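Local coordinates for uncharacterized protein (Eubacterium rectale, PDB 5COZ) that is of unknown function but resembles YycH-type regulatory proteins and is probably an exported lipoprotein, at residues N102-Y107 with I120-A125; L179-C184 with M216-Y221; E297-S302 with Y324-Q329. All blocks are in the same frame, centred on the assembly; numbering follows the deposited sequence. Where two conformers were deposited one is given.

Interaction 1: residues N102-Y107 with I120-A125; sequences NGNEIY and IRNDSA
Ile120 N donates to Tyr107 O at 2.8 Å, and Tyr107 N answers with a bond of 2.9 Å to Ile120 O, making an antiparallel hydrogen-bonded pair. Both bonds are close to straight, the second at 174°. Ile120 O also takes a CA-H...O contact from Ile106 CA at 3.5 Å. Past this pair the regular ladder stops and side chains carry most of the contact. The amides of Asn104 and Asn122 stack face to face with their planes only 4° apart, and Asn104 ND2 lies 3.4 Å from Asn122 CG. Their ND2 atoms, 3.5 Å apart, are both donors and make no hydrogen bond. With chi1 at 54°, Asn122 CG lies between its backbone N and carbonyl carbon, facing Asn104. Asn122 OD1 is buried without a hydrogen-bond partner, but it lies above one face of the Arg121 guanidinium, toward its rim, and the positive charge may compensate. Arg121 runs alongside Ile106, its CG 3.9 Å from Ile106 CG1, and its NH1 forms a 2.8 Å salt bridge with Asp123 OD1 whose hydrogen bond is bent and weak. The contact marks the end of the pairing between strands 104-111 and 116-120, where the chain turns toward strand 125-128. Helix 73-87 packs against Tyr107 and Ile120, with Cys76 touching both, while strand 95-101 pairs with the other edge of strand 104-111.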
ATOM      1  N   ASN A 102     -14.894  19.536 -12.214  1.00 27.33           N
ATOM      2  CA  ASN A 102     -15.741  18.416 -12.681  1.00 27.95           C
ATOM      3  C   ASN A 102     -16.576  17.791 -11.549  1.00 30.99           C
ATOM      4  O   ASN A 102     -16.630  16.567 -11.415  1.00 32.23           O
ATOM      5  CB  ASN A 102     -14.889  17.329 -13.344  1.00 28.87           C
ATOM      6  CG  ASN A 102     -14.144  17.789 -14.563  1.00 50.30           C
ATOM      7  OD1 ASN A 102     -14.683  18.464 -15.455  1.00 42.73           O
ATOM      8  ND2 ASN A 102     -12.889  17.402 -14.632  1.00 40.53           N
ATOM      9  N   GLY A 103     -17.194  18.636 -10.741  1.00 27.12           N
ATOM     10  CA  GLY A 103     -18.034  18.202  -9.631  1.00 26.90           C
ATOM     11  C   GLY A 103     -17.282  17.798  -8.375  1.00 29.16           C
ATOM     12  O   GLY A 103     -17.917  17.452  -7.376  1.00 29.22           O
ATOM     13  N   ASN A 104     -15.935  17.836  -8.404  1.00 23.76           N
ATOM     14  CA  ASN A 104     -15.116  17.504  -7.236  1.00 22.69           C
ATOM     15  C   ASN A 104     -14.667  18.778  -6.540  1.00 23.09           C
ATOM     16  O   ASN A 104     -14.187  19.689  -7.207  1.00 23.48           O
ATOM     17  CB  ASN A 104     -13.887  16.675  -7.637  1.00 25.81           C
ATOM     18  CG  ASN A 104     -14.198  15.360  -8.328  1.00 45.79           C
ATOM     19  OD1 ASN A 104     -13.574  15.007  -9.334  1.00 43.00           O
ATOM     20  ND2 ASN A 104     -15.149  14.597  -7.800  1.00 31.93           N
ATOM     21  N   GLU A 105     -14.795  18.833  -5.212  1.00 15.19           N
ATOM     22  CA  GLU A 105     -14.363  19.986  -4.416  1.00 12.70           C
ATOM     23  C   GLU A 105     -12.935  19.776  -3.934  1.00 12.88           C
ATOM     24  O   GLU A 105     -12.574  18.673  -3.550  1.00 12.21           O
ATOM     25  CB  GLU A 105     -15.289  20.247  -3.203  1.00 14.21           C
ATOM     26  CG  GLU A 105     -16.775  20.379  -3.524  1.00 18.69           C
ATOM     27  CD  GLU A 105     -17.099  21.360  -4.637  1.00 38.51           C
ATOM     28  OE1 GLU A 105     -16.546  22.482  -4.614  1.00 24.29           O
ATOM     29  OE2 GLU A 105     -17.861  20.989  -5.560  1.00 31.72           O
ATOM     30  N   ILE A 106     -12.118  20.816  -4.008  1.00 10.37           N
ATOM     31  CA  ILE A 106     -10.719  20.762  -3.570  1.00 10.96           C
ATOM     32  C   ILE A 106     -10.491  21.881  -2.569  1.00 12.38           C
ATOM     33  O   ILE A 106     -10.753  23.045  -2.882  1.00 13.01           O
ATOM     34  CB  ILE A 106      -9.781  20.918  -4.807  1.00 15.54           C
ATOM     35  CG1 ILE A 106     -10.038  19.807  -5.855  1.00 16.49           C
ATOM     36  CG2 ILE A 106      -8.285  21.001  -4.402  1.00 17.12           C
ATOM     37  CD1 ILE A 106      -9.669  20.207  -7.288  1.00 23.50           C
ATOM     38  N   TYR A 107     -10.045  21.526  -1.355  1.00  9.80           N
ATOM     39  CA  TYR A 107      -9.764  22.506  -0.312  1.00  9.59           C
ATOM     40  C   TYR A 107      -8.316  22.482   0.043  1.00 12.82           C
ATOM     41  O   TYR A 107      -7.747  21.401   0.236  1.00 13.12           O
ATOM     42  CB  TYR A 107     -10.580  22.235   0.946  1.00 10.11           C
ATOM     43  CG  TYR A 107     -12.045  22.503   0.784  1.00  9.77           C
ATOM     44  CD1 TYR A 107     -12.577  23.760   1.058  1.00 11.56           C
ATOM     45  CD2 TYR A 107     -12.915  21.502   0.358  1.00  9.20           C
ATOM     46  CE1 TYR A 107     -13.938  24.004   0.946  1.00 10.41           C
ATOM     47  CE2 TYR A 107     -14.284  21.735   0.238  1.00 10.41           C
ATOM     48  CZ  TYR A 107     -14.788  22.993   0.525  1.00 13.10           C
ATOM     49  OH  TYR A 107     -16.137  23.241   0.414  1.00 15.26           O
ATOM     50  N   ILE A 120      -7.234  18.662   0.574  1.00  7.37           N
ATOM     51  CA  ILE A 120      -8.242  17.616   0.642  1.00  7.41           C
ATOM     52  C   ILE A 120      -9.077  17.654  -0.641  1.00 11.09           C
ATOM     53  O   ILE A 120      -9.601  18.707  -0.989  1.00 11.50           O
ATOM     54  CB  ILE A 120      -9.128  17.719   1.910  1.00  8.87           C
ATOM     55  CG1 ILE A 120      -8.258  17.693   3.173  1.00  9.15           C
ATOM     56  CG2 ILE A 120     -10.185  16.596   1.922  1.00  9.23           C
ATOM     57  CD1 ILE A 120      -9.048  18.030   4.460  1.00  9.76           C
ATOM     58  N   ARG A 121      -9.184  16.504  -1.316  1.00 10.63           N
ATOM     59  CA  ARG A 121      -9.975  16.329  -2.539  1.00 11.23           C
ATOM     60  C   ARG A 121     -11.065  15.282  -2.259  1.00 12.56           C
ATOM     61  O   ARG A 121     -11.166  14.780  -1.132  1.00 11.83           O
ATOM     62  CB  ARG A 121      -9.057  15.844  -3.693  1.00 14.99           C
ATOM     63  CG  ARG A 121      -8.098  16.864  -4.275  1.00 35.13           C
ATOM     64  CD  ARG A 121      -7.236  16.251  -5.375  1.00 51.70           C
ATOM     65  NE  ARG A 121      -7.977  16.044  -6.623  1.00 68.98           N
ATOM     66  CZ  ARG A 121      -8.470  14.874  -7.025  1.00 88.51           C
ATOM     67  NH1 ARG A 121      -8.302  13.783  -6.283  1.00 77.44           N
ATOM     68  NH2 ARG A 121      -9.135  14.786  -8.169  1.00 76.56           N
ATOM     69  N   ASN A 122     -11.814  14.850  -3.284  1.00 11.46           N
ATOM     70  CA  ASN A 122     -12.851  13.848  -3.035  1.00 11.70           C
ATOM     71  C   ASN A 122     -12.295  12.494  -2.569  1.00 14.66           C
ATOM     72  O   ASN A 122     -12.907  11.864  -1.706  1.00 14.38           O
ATOM     73  CB  ASN A 122     -13.723  13.647  -4.294  1.00 12.49           C
ATOM     74  CG  ASN A 122     -12.934  13.307  -5.542  1.00 26.44           C
ATOM     75  OD1 ASN A 122     -12.025  14.025  -5.941  1.00 22.29           O
ATOM     76  ND2 ASN A 122     -13.257  12.192  -6.181  1.00 27.60           N
ATOM     77  N   ASP A 123     -11.135  12.053  -3.100  1.00 11.18           N
ATOM     78  CA  ASP A 123     -10.636  10.718  -2.791  1.00 11.38           C
ATOM     79  C   ASP A 123      -9.196  10.705  -2.310  1.00 14.67           C
ATOM     80  O   ASP A 123      -8.521   9.674  -2.418  1.00 14.49           O
ATOM     81  CB  ASP A 123     -10.756   9.823  -4.039  1.00 12.97           C
ATOM     82  CG  ASP A 123      -9.900  10.284  -5.210  1.00 17.01           C
ATOM     83  OD1 ASP A 123      -9.414  11.442  -5.182  1.00 17.21           O
ATOM     84  OD2 ASP A 123      -9.742   9.506  -6.172  1.00 22.96           O
ATOM     85  N   SER A 124      -8.722  11.846  -1.782  1.00 11.16           N
ATOM     86  CA  SER A 124      -7.367  11.905  -1.255  0.50 11.19           C
ATOM     87  C   SER A 124      -7.230  13.078  -0.317  1.00 12.32           C
ATOM     88  O   SER A 124      -7.950  14.055  -0.440  1.00 10.93           O
ATOM     89  CB  SER A 124      -6.338  12.008  -2.382  0.50 16.04           C
ATOM     90  OG  SER A 124      -6.444  13.227  -3.095  0.50 21.87           O
ATOM     91  N   ALA A 125      -6.327  12.941   0.645  1.00 10.26           N
ATOM     92  CA  ALA A 125      -6.033  14.013   1.572  1.00  9.50           C
ATOM     93  C   ALA A 125      -4.553  13.942   1.854  1.00 12.31           C
ATOM     94  O   ALA A 125      -4.003  12.844   2.035  1.00 13.13           O
ATOM     95  CB  ALA A 125      -6.862  13.926   2.846  1.00 10.89           C
TER

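Interaction 2: residues L179-C184 with M216-Y221; sequences LEINVC and MFPDVY
Val183 and Pro218 meet at a single backbone bridge, their CA atoms 4.2 Å apart, where residues 181-184 pass residues 216-219 at 94°. Two hydrogen bonds flank it: Cys184 N to Phe217 O at 3.0 Å and Asp219 N to Asn182 O at 3.1 Å. In the second, the donor stands above the carbonyl plane, 38° out of it. Asn182 O also receives Pro218 CA in a CA-H...O contact of 3.2 Å and a hydrogen bond from a water that donates to Asp219 O as well; another water joins Cys184 O to Phe217 N, so solvent extends the bridge at both ends. Among the side chains, Asp219 comes closest to the opposite backbone. Its chi1 of 69° places CG between its backbone N and carbonyl carbon, and OD1 lies 3.3 Å from Val183 C, against the peptide that leads to Cys184. Val183 CG1 rests 3.8 Å from Pro218 N. Ile181 lies beside the proline ring, CG2 to Pro218 CG at 3.9 Å, pointing the same way. Helix 165-178 closes with a Schellman motif at Glu180, and the contact ties the loop that follows to the end of strand 211-220. That helix covers Met216, a selenomethionine, through Ala172, Val173 and Ala176; strand 244-249 pairs alongside, and Leu261 touches both Ile181 and Pro218.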
ATOM      1  N   LEU A 179      -7.793   9.519  13.240  1.00 11.59           N
ATOM      2  CA  LEU A 179      -8.382   9.792  11.933  1.00 10.96           C
ATOM      3  C   LEU A 179      -9.614   8.935  11.659  1.00 12.75           C
ATOM      4  O   LEU A 179     -10.277   9.109  10.630  1.00 12.59           O
ATOM      5  CB  LEU A 179      -7.320   9.530  10.836  1.00 11.11           C
ATOM      6  CG  LEU A 179      -6.207  10.561  10.701  1.00 14.18           C
ATOM      7  CD1 LEU A 179      -5.112  10.032   9.767  1.00 13.46           C
ATOM      8  CD2 LEU A 179      -6.742  11.922  10.207  1.00 16.59           C
ATOM      9  N   GLU A 180      -9.884   7.954  12.557  1.00 10.92           N
ATOM     10  CA  GLU A 180     -11.018   7.043  12.459  1.00 11.47           C
ATOM     11  C   GLU A 180     -10.892   6.179  11.213  1.00 11.35           C
ATOM     12  O   GLU A 180     -11.880   5.857  10.550  1.00 12.66           O
ATOM     13  CB  GLU A 180     -12.382   7.776  12.517  1.00 13.92           C
ATOM     14  CG  GLU A 180     -12.507   8.679  13.736  1.00 17.54           C
ATOM     15  CD  GLU A 180     -13.758   9.536  13.768  1.00 33.16           C
ATOM     16  OE1 GLU A 180     -14.052  10.211  12.758  1.00 30.10           O
ATOM     17  OE2 GLU A 180     -14.408   9.581  14.835  1.00 32.05           O
ATOM     18  N   ILE A 181      -9.640   5.746  10.931  1.00  9.12           N
ATOM     19  CA  ILE A 181      -9.385   4.864   9.809  1.00  8.20           C
ATOM     20  C   ILE A 181      -8.973   3.518  10.366  1.00  9.94           C
ATOM     21  O   ILE A 181      -7.884   3.398  10.949  1.00 10.47           O
ATOM     22  CB  ILE A 181      -8.302   5.433   8.838  1.00 10.28           C
ATOM     23  CG1 ILE A 181      -8.657   6.855   8.338  1.00 10.76           C
ATOM     24  CG2 ILE A 181      -8.080   4.447   7.646  1.00  9.66           C
ATOM     25  CD1 ILE A 181      -7.514   7.537   7.559  1.00 12.83           C
ATOM     26  N   ASN A 182      -9.826   2.504  10.196  1.00  8.82           N
ATOM     27  CA  ASN A 182      -9.482   1.143  10.616  0.60  8.55           C
ATOM     28  C   ASN A 182      -8.402   0.618   9.694  1.00  8.42           C
ATOM     29  O   ASN A 182      -8.540   0.729   8.464  1.00  7.76           O
ATOM     30  CB  ASN A 182     -10.701   0.225  10.562  0.60 12.51           C
ATOM     31  CG  ASN A 182     -11.595   0.314  11.777  0.60 33.87           C
ATOM     32  OD1 ASN A 182     -11.345   1.072  12.732  0.60 26.25           O
ATOM     33  ND2 ASN A 182     -12.659  -0.469  11.769  0.60 29.08           N
ATOM     34  N   VAL A 183      -7.331   0.081  10.272  1.00  6.65           N
ATOM     35  CA  VAL A 183      -6.219  -0.433   9.489  1.00  6.18           C
ATOM     36  C   VAL A 183      -5.829  -1.816  10.011  1.00  8.36           C
ATOM     37  O   VAL A 183      -6.104  -2.134  11.180  1.00  9.28           O
ATOM     38  CB  VAL A 183      -4.981   0.525   9.498  1.00  7.89           C
ATOM     39  CG1 VAL A 183      -5.302   1.872   8.830  1.00  7.68           C
ATOM     40  CG2 VAL A 183      -4.426   0.730  10.913  1.00  8.52           C
ATOM     41  N   CYS A 184      -5.133  -2.597   9.181  1.00  6.97           N
ATOM     42  CA  CYS A 184      -4.596  -3.880   9.674  1.00  7.39           C
ATOM     43  C   CYS A 184      -3.608  -3.656  10.811  1.00  9.45           C
ATOM     44  O   CYS A 184      -2.904  -2.633  10.849  1.00  9.06           O
ATOM     45  CB  CYS A 184      -3.913  -4.657   8.556  1.00  7.26           C
ATOM     46  SG  CYS A 184      -4.997  -5.041   7.172  1.00  9.44           S
HETATM   47  N   MSE A 216       0.351   2.007   6.447  1.00  6.57           N
HETATM   48  CA  MSE A 216      -0.738   1.294   7.119  0.70  6.76           C
HETATM   49  C   MSE A 216      -1.780   0.982   6.082  1.00  6.89           C
HETATM   50  O   MSE A 216      -1.835   1.626   5.040  1.00  7.89           O
HETATM   51  CB  MSE A 216      -1.311   2.091   8.268  0.70  8.46           C
HETATM   52  CG  MSE A 216      -0.194   2.656   9.105  0.70 12.76           C
HETATM   53 SE   MSE A 216      -0.838   3.742  10.508  0.52 18.10          SE
HETATM   54  CE  MSE A 216      -0.926   2.519  11.628  0.70 13.60           C
ATOM     55  N   PHE A 217      -2.573  -0.069   6.327  1.00  6.50           N
ATOM     56  CA  PHE A 217      -3.470  -0.542   5.306  1.00  5.38           C
ATOM     57  C   PHE A 217      -4.931  -0.526   5.729  1.00  6.58           C
ATOM     58  O   PHE A 217      -5.381  -1.402   6.452  1.00  6.89           O
ATOM     59  CB  PHE A 217      -3.031  -1.968   4.898  1.00  6.25           C
ATOM     60  CG  PHE A 217      -1.569  -2.019   4.510  1.00  6.21           C
ATOM     61  CD1 PHE A 217      -1.125  -1.425   3.332  1.00  7.24           C
ATOM     62  CD2 PHE A 217      -0.618  -2.546   5.384  1.00  7.72           C
ATOM     63  CE1 PHE A 217       0.234  -1.397   3.014  1.00  7.67           C
ATOM     64  CE2 PHE A 217       0.746  -2.528   5.063  1.00  9.54           C
ATOM     65  CZ  PHE A 217       1.164  -1.973   3.867  1.00  8.45           C
ATOM     66  N   PRO A 218      -5.681   0.491   5.266  1.00  4.92           N
ATOM     67  CA  PRO A 218      -7.132   0.562   5.562  1.00  5.47           C
ATOM     68  C   PRO A 218      -7.802  -0.761   5.212  1.00  6.31           C
ATOM     69  O   PRO A 218      -7.533  -1.345   4.149  1.00  6.48           O
ATOM     70  CB  PRO A 218      -7.615   1.688   4.657  1.00  6.37           C
ATOM     71  CG  PRO A 218      -6.400   2.621   4.620  1.00  7.69           C
ATOM     72  CD  PRO A 218      -5.236   1.660   4.471  1.00  5.82           C
ATOM     73  N   ASP A 219      -8.650  -1.259   6.130  1.00  6.00           N
ATOM     74  CA  ASP A 219      -9.221  -2.564   5.915  1.00  5.72           C
ATOM     75  C   ASP A 219     -10.677  -2.645   6.330  1.00  7.82           C
ATOM     76  O   ASP A 219     -11.243  -1.693   6.875  1.00  8.10           O
ATOM     77  CB  ASP A 219      -8.390  -3.596   6.724  1.00  6.67           C
ATOM     78  CG  ASP A 219      -8.462  -3.565   8.242  1.00 11.01           C
ATOM     79  OD1 ASP A 219      -8.812  -2.502   8.812  1.00  9.91           O
ATOM     80  OD2 ASP A 219      -8.116  -4.596   8.868  1.00 12.15           O
ATOM     81  N   VAL A 220     -11.285  -3.807   6.059  1.00  6.23           N
ATOM     82  CA  VAL A 220     -12.652  -4.108   6.475  1.00  6.17           C
ATOM     83  C   VAL A 220     -12.664  -5.628   6.676  1.00  8.65           C
ATOM     84  O   VAL A 220     -11.999  -6.345   5.917  1.00  6.99           O
ATOM     85  CB  VAL A 220     -13.715  -3.541   5.489  1.00  8.88           C
ATOM     86  CG1 VAL A 220     -13.655  -4.199   4.115  1.00 10.08           C
ATOM     87  CG2 VAL A 220     -15.124  -3.629   6.081  1.00  8.73           C
ATOM     88  N   TYR A 221     -13.285  -6.107   7.760  1.00  7.33           N
ATOM     89  CA  TYR A 221     -13.277  -7.544   8.110  1.00  7.32           C
ATOM     90  C   TYR A 221     -11.840  -8.081   8.179  1.00  9.00           C
ATOM     91  O   TYR A 221     -11.577  -9.254   7.869  1.00  9.76           O
ATOM     92  CB  TYR A 221     -14.167  -8.370   7.169  1.00  8.06           C
ATOM     93  CG  TYR A 221     -15.607  -7.924   7.284  1.00  8.83           C
ATOM     94  CD1 TYR A 221     -16.328  -8.136   8.455  1.00  9.34           C
ATOM     95  CD2 TYR A 221     -16.229  -7.242   6.242  1.00 10.24           C
ATOM     96  CE1 TYR A 221     -17.627  -7.646   8.603  1.00 11.28           C
ATOM     97  CE2 TYR A 221     -17.536  -6.779   6.362  1.00 10.96           C
ATOM     98  CZ  TYR A 221     -18.228  -6.982   7.543  1.00 15.05           C
ATOM     99  OH  TYR A 221     -19.498  -6.502   7.669  1.00 17.08           O
TER
HETATM  100  O   HOH W   1     -10.880   1.083   6.901  1.00 16.32           O
HETATM  101  O   HOH W   2     -13.257  -0.936   8.516  1.00 20.74           O
HETATM  102  O   HOH W   3      -1.813  -1.463   8.646  1.00  9.57           O

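Interaction 3: residues E297-S302 with Y324-Q329; sequences EVSEIS and YYYQNQ
Tyr324 meets Ser299 and Glu300 together: its O accepts Ser299 N at 2.9 Å and Glu300 N at 3.2 Å, both from the same face of the carbonyl plane. Tyr324 N donates to Glu300 O at 2.8 Å. The Tyr324 ring lies beside the extended Glu300 chain, CD1 3.7 Å from Glu300 CB, with ring and carboxylate planes 39° apart; Ser302 CB sits at the ring edge. The Glu300 carboxylate is held by Arg227 and Asn50, and Tyr324 OH by Glu304. Tyr325 faces Val298 in a non-hydrogen-bonded pair, its CB 3.8 Å from Val298 CA. Its CG is tucked over its own backbone, between N and the carbonyl carbon (chi1 69°), and the ring runs on toward helix 276-288. Tyr326 forms a hydrogen-bonded pair with Glu297, its N donating to Glu297 O at 2.8 Å, while CE2 touches Ser299 CB at 3.8 Å; its OH bonds to Asn149. Farther on, Gln327 OE1 accepts Gln329 NE2 at 2.9 Å within the strand. Ser299 and Glu300 facing the single residue Tyr324 form a classic beta bulge, set in the antiparallel hairpin of strands 295-311 and 314-330.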
ATOM      1  N   GLU A 297      11.506 -14.267  -9.114  1.00  7.51           N
ATOM      2  CA  GLU A 297      11.505 -14.455  -7.673  1.00  7.66           C
ATOM      3  C   GLU A 297      10.158 -13.994  -7.140  1.00  8.28           C
ATOM      4  O   GLU A 297       9.820 -12.815  -7.272  1.00  8.28           O
ATOM      5  CB  GLU A 297      12.648 -13.692  -7.006  1.00  8.97           C
ATOM      6  CG  GLU A 297      12.664 -13.913  -5.501  1.00 11.74           C
ATOM      7  CD  GLU A 297      13.872 -13.279  -4.854  1.00 20.03           C
ATOM      8  OE1 GLU A 297      14.999 -13.726  -5.162  1.00 21.95           O
ATOM      9  OE2 GLU A 297      13.698 -12.263  -4.147  1.00 19.60           O
ATOM     10  N   VAL A 298       9.401 -14.904  -6.516  1.00  7.35           N
ATOM     11  CA  VAL A 298       8.105 -14.578  -5.895  1.00  6.91           C
ATOM     12  C   VAL A 298       8.400 -13.940  -4.539  1.00 10.85           C
ATOM     13  O   VAL A 298       9.153 -14.519  -3.750  1.00  9.84           O
ATOM     14  CB  VAL A 298       7.220 -15.845  -5.760  1.00  9.72           C
ATOM     15  CG1 VAL A 298       5.940 -15.536  -4.952  1.00  9.15           C
ATOM     16  CG2 VAL A 298       6.862 -16.392  -7.142  1.00 10.33           C
ATOM     17  N   SER A 299       7.824 -12.748  -4.265  1.00  7.86           N
ATOM     18  CA  SER A 299       8.150 -11.998  -3.057  1.00  6.67           C
ATOM     19  C   SER A 299       7.014 -11.888  -2.031  1.00  7.85           C
ATOM     20  O   SER A 299       7.290 -11.601  -0.862  1.00  7.80           O
ATOM     21  CB  SER A 299       8.607 -10.592  -3.444  1.00 10.22           C
ATOM     22  OG  SER A 299       7.505  -9.800  -3.874  1.00 13.30           O
ATOM     23  N   GLU A 300       5.743 -12.013  -2.462  1.00  7.12           N
ATOM     24  CA  GLU A 300       4.655 -11.883  -1.504  1.00  6.86           C
ATOM     25  C   GLU A 300       3.391 -12.551  -2.034  1.00  7.65           C
ATOM     26  O   GLU A 300       3.085 -12.449  -3.231  1.00  7.30           O
ATOM     27  CB  GLU A 300       4.385 -10.389  -1.236  1.00  7.80           C
ATOM     28  CG  GLU A 300       3.255 -10.142  -0.267  1.00  7.76           C
ATOM     29  CD  GLU A 300       2.934  -8.700   0.053  1.00 13.88           C
ATOM     30  OE1 GLU A 300       3.761  -7.801  -0.217  1.00 14.96           O
ATOM     31  OE2 GLU A 300       1.856  -8.489   0.637  1.00 13.37           O
ATOM     32  N   ILE A 301       2.645 -13.209  -1.126  1.00  6.45           N
ATOM     33  CA  ILE A 301       1.322 -13.732  -1.429  1.00  5.78           C
ATOM     34  C   ILE A 301       0.412 -13.074  -0.397  1.00  7.84           C
ATOM     35  O   ILE A 301       0.678 -13.184   0.809  1.00  7.51           O
ATOM     36  CB  ILE A 301       1.244 -15.264  -1.402  1.00  8.49           C
ATOM     37  CG1 ILE A 301       2.253 -15.873  -2.374  1.00  9.39           C
ATOM     38  CG2 ILE A 301      -0.213 -15.736  -1.689  1.00  8.37           C
ATOM     39  CD1 ILE A 301       2.389 -17.454  -2.167  1.00 14.19           C
ATOM     40  N   SER A 302      -0.643 -12.398  -0.847  1.00  6.18           N
ATOM     41  CA  SER A 302      -1.443 -11.561   0.035  1.00  5.36           C
ATOM     42  C   SER A 302      -2.919 -11.686  -0.242  1.00  6.22           C
ATOM     43  O   SER A 302      -3.339 -11.625  -1.396  1.00  6.48           O
ATOM     44  CB  SER A 302      -1.008 -10.101  -0.180  1.00  7.72           C
ATOM     45  OG  SER A 302      -1.752  -9.178   0.605  1.00  7.76           O
ATOM     46  N   TYR A 324       2.873 -11.133  -5.701  1.00  6.07           N
ATOM     47  CA  TYR A 324       3.829 -10.123  -6.131  1.00  5.37           C
ATOM     48  C   TYR A 324       5.123 -10.837  -6.419  1.00  7.51           C
ATOM     49  O   TYR A 324       5.542 -11.691  -5.616  1.00  7.49           O
ATOM     50  CB  TYR A 324       4.032  -9.068  -5.027  1.00  5.76           C
ATOM     51  CG  TYR A 324       2.754  -8.355  -4.638  1.00  5.40           C
ATOM     52  CD1 TYR A 324       1.962  -8.827  -3.589  1.00  5.46           C
ATOM     53  CD2 TYR A 324       2.399  -7.145  -5.230  1.00  6.33           C
ATOM     54  CE1 TYR A 324       0.822  -8.132  -3.169  1.00  6.83           C
ATOM     55  CE2 TYR A 324       1.257  -6.450  -4.826  1.00  6.09           C
ATOM     56  CZ  TYR A 324       0.497  -6.926  -3.771  1.00  6.90           C
ATOM     57  OH  TYR A 324      -0.641  -6.262  -3.383  1.00  7.97           O
ATOM     58  N   TYR A 325       5.742 -10.527  -7.583  1.00  5.59           N
ATOM     59  CA  TYR A 325       6.983 -11.186  -7.926  1.00  5.27           C
ATOM     60  C   TYR A 325       7.875 -10.263  -8.712  1.00  7.52           C
ATOM     61  O   TYR A 325       7.407  -9.280  -9.268  1.00  8.71           O
ATOM     62  CB  TYR A 325       6.695 -12.497  -8.714  1.00  7.08           C
ATOM     63  CG  TYR A 325       6.125 -12.274 -10.103  1.00  6.80           C
ATOM     64  CD1 TYR A 325       4.755 -12.129 -10.303  1.00  7.49           C
ATOM     65  CD2 TYR A 325       6.954 -12.271 -11.227  1.00  7.75           C
ATOM     66  CE1 TYR A 325       4.226 -11.954 -11.587  1.00  6.47           C
ATOM     67  CE2 TYR A 325       6.439 -12.087 -12.507  1.00  8.23           C
ATOM     68  CZ  TYR A 325       5.076 -11.918 -12.680  1.00  8.76           C
ATOM     69  OH  TYR A 325       4.575 -11.759 -13.965  1.00 12.53           O
ATOM     70  N   TYR A 326       9.156 -10.624  -8.811  1.00  6.11           N
ATOM     71  CA  TYR A 326      10.114  -9.900  -9.629  1.00  5.70           C
ATOM     72  C   TYR A 326      10.507 -10.726 -10.830  1.00  8.29           C
ATOM     73  O   TYR A 326      10.608 -11.944 -10.718  1.00  8.00           O
ATOM     74  CB  TYR A 326      11.412  -9.619  -8.834  1.00  6.71           C
ATOM     75  CG  TYR A 326      11.222  -8.734  -7.642  1.00  7.54           C
ATOM     76  CD1 TYR A 326      10.988  -7.368  -7.794  1.00  8.60           C
ATOM     77  CD2 TYR A 326      11.345  -9.242  -6.348  1.00  7.79           C
ATOM     78  CE1 TYR A 326      10.841  -6.535  -6.691  1.00  7.74           C
ATOM     79  CE2 TYR A 326      11.187  -8.416  -5.229  1.00  8.97           C
ATOM     80  CZ  TYR A 326      10.949  -7.060  -5.410  1.00 11.51           C
ATOM     81  OH  TYR A 326      10.778  -6.222  -4.324  1.00 11.36           O
ATOM     82  N   GLN A 327      10.744 -10.073 -11.964  1.00  7.33           N
ATOM     83  CA  GLN A 327      11.320 -10.757 -13.106  1.00  7.49           C
ATOM     84  C   GLN A 327      12.514  -9.957 -13.582  1.00 10.32           C
ATOM     85  O   GLN A 327      12.426  -8.747 -13.766  1.00  9.67           O
ATOM     86  CB  GLN A 327      10.322 -10.993 -14.241  1.00  9.47           C
ATOM     87  CG  GLN A 327      10.939 -11.814 -15.377  1.00  9.30           C
ATOM     88  CD  GLN A 327       9.905 -12.279 -16.376  1.00 12.94           C
ATOM     89  OE1 GLN A 327       9.010 -11.524 -16.766  1.00 12.96           O
ATOM     90  NE2 GLN A 327      10.000 -13.540 -16.768  1.00 12.92           N
ATOM     91  N   ASN A 328      13.605 -10.664 -13.833  1.00  7.64           N
ATOM     92  CA  ASN A 328      14.874 -10.065 -14.247  1.00  7.98           C
ATOM     93  C   ASN A 328      14.885  -9.981 -15.769  1.00 10.92           C
ATOM     94  O   ASN A 328      15.319 -10.909 -16.459  1.00 11.09           O
ATOM     95  CB  ASN A 328      15.999 -10.937 -13.691  1.00  9.18           C
ATOM     96  CG  ASN A 328      17.317 -10.253 -13.633  1.00 14.40           C
ATOM     97  OD1 ASN A 328      17.421  -9.026 -13.838  1.00 11.52           O
ATOM     98  ND2 ASN A 328      18.374 -11.035 -13.360  1.00 12.70           N
ATOM     99  N   GLN A 329      14.317  -8.886 -16.286  1.00 10.00           N
ATOM    100  CA  GLN A 329      14.074  -8.752 -17.718  1.00 10.67           C
ATOM    101  C   GLN A 329      15.213  -8.101 -18.480  1.00 14.35           C
ATOM    102  O   GLN A 329      15.879  -7.210 -17.970  1.00 13.18           O
ATOM    103  CB  GLN A 329      12.793  -7.952 -17.939  1.00 11.61           C
ATOM    104  CG  GLN A 329      11.562  -8.694 -17.426  1.00 11.61           C
ATOM    105  CD  GLN A 329      10.260  -7.984 -17.730  1.00 14.54           C
ATOM    106  OE1 GLN A 329      10.234  -6.820 -18.184  1.00 15.14           O
ATOM    107  NE2 GLN A 329       9.154  -8.687 -17.468  1.00 13.53           N
TER

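From the N terminus the three contacts follow in series, none nesting or crossing. Interaction 1 closes a short excursion of 12 residues through the hairpin of strands 104-111 and 116-120. Interaction 2 closes a longer loop of 31 residues, which contains the sodium site at Gln208 and Asp210, and reaches the same antiparallel sheet through strand 211-220. Interaction 3 closes 21 residues, pairing the two arms of a hairpin well away from its turn, in the separate mixed sheet across the chain's centre from the other two. Its nearest atoms are about 7 Å from interaction 2, and Arg227 reaches both contacts, through Phe217 and through Glu300; Trp52 likewise touches both.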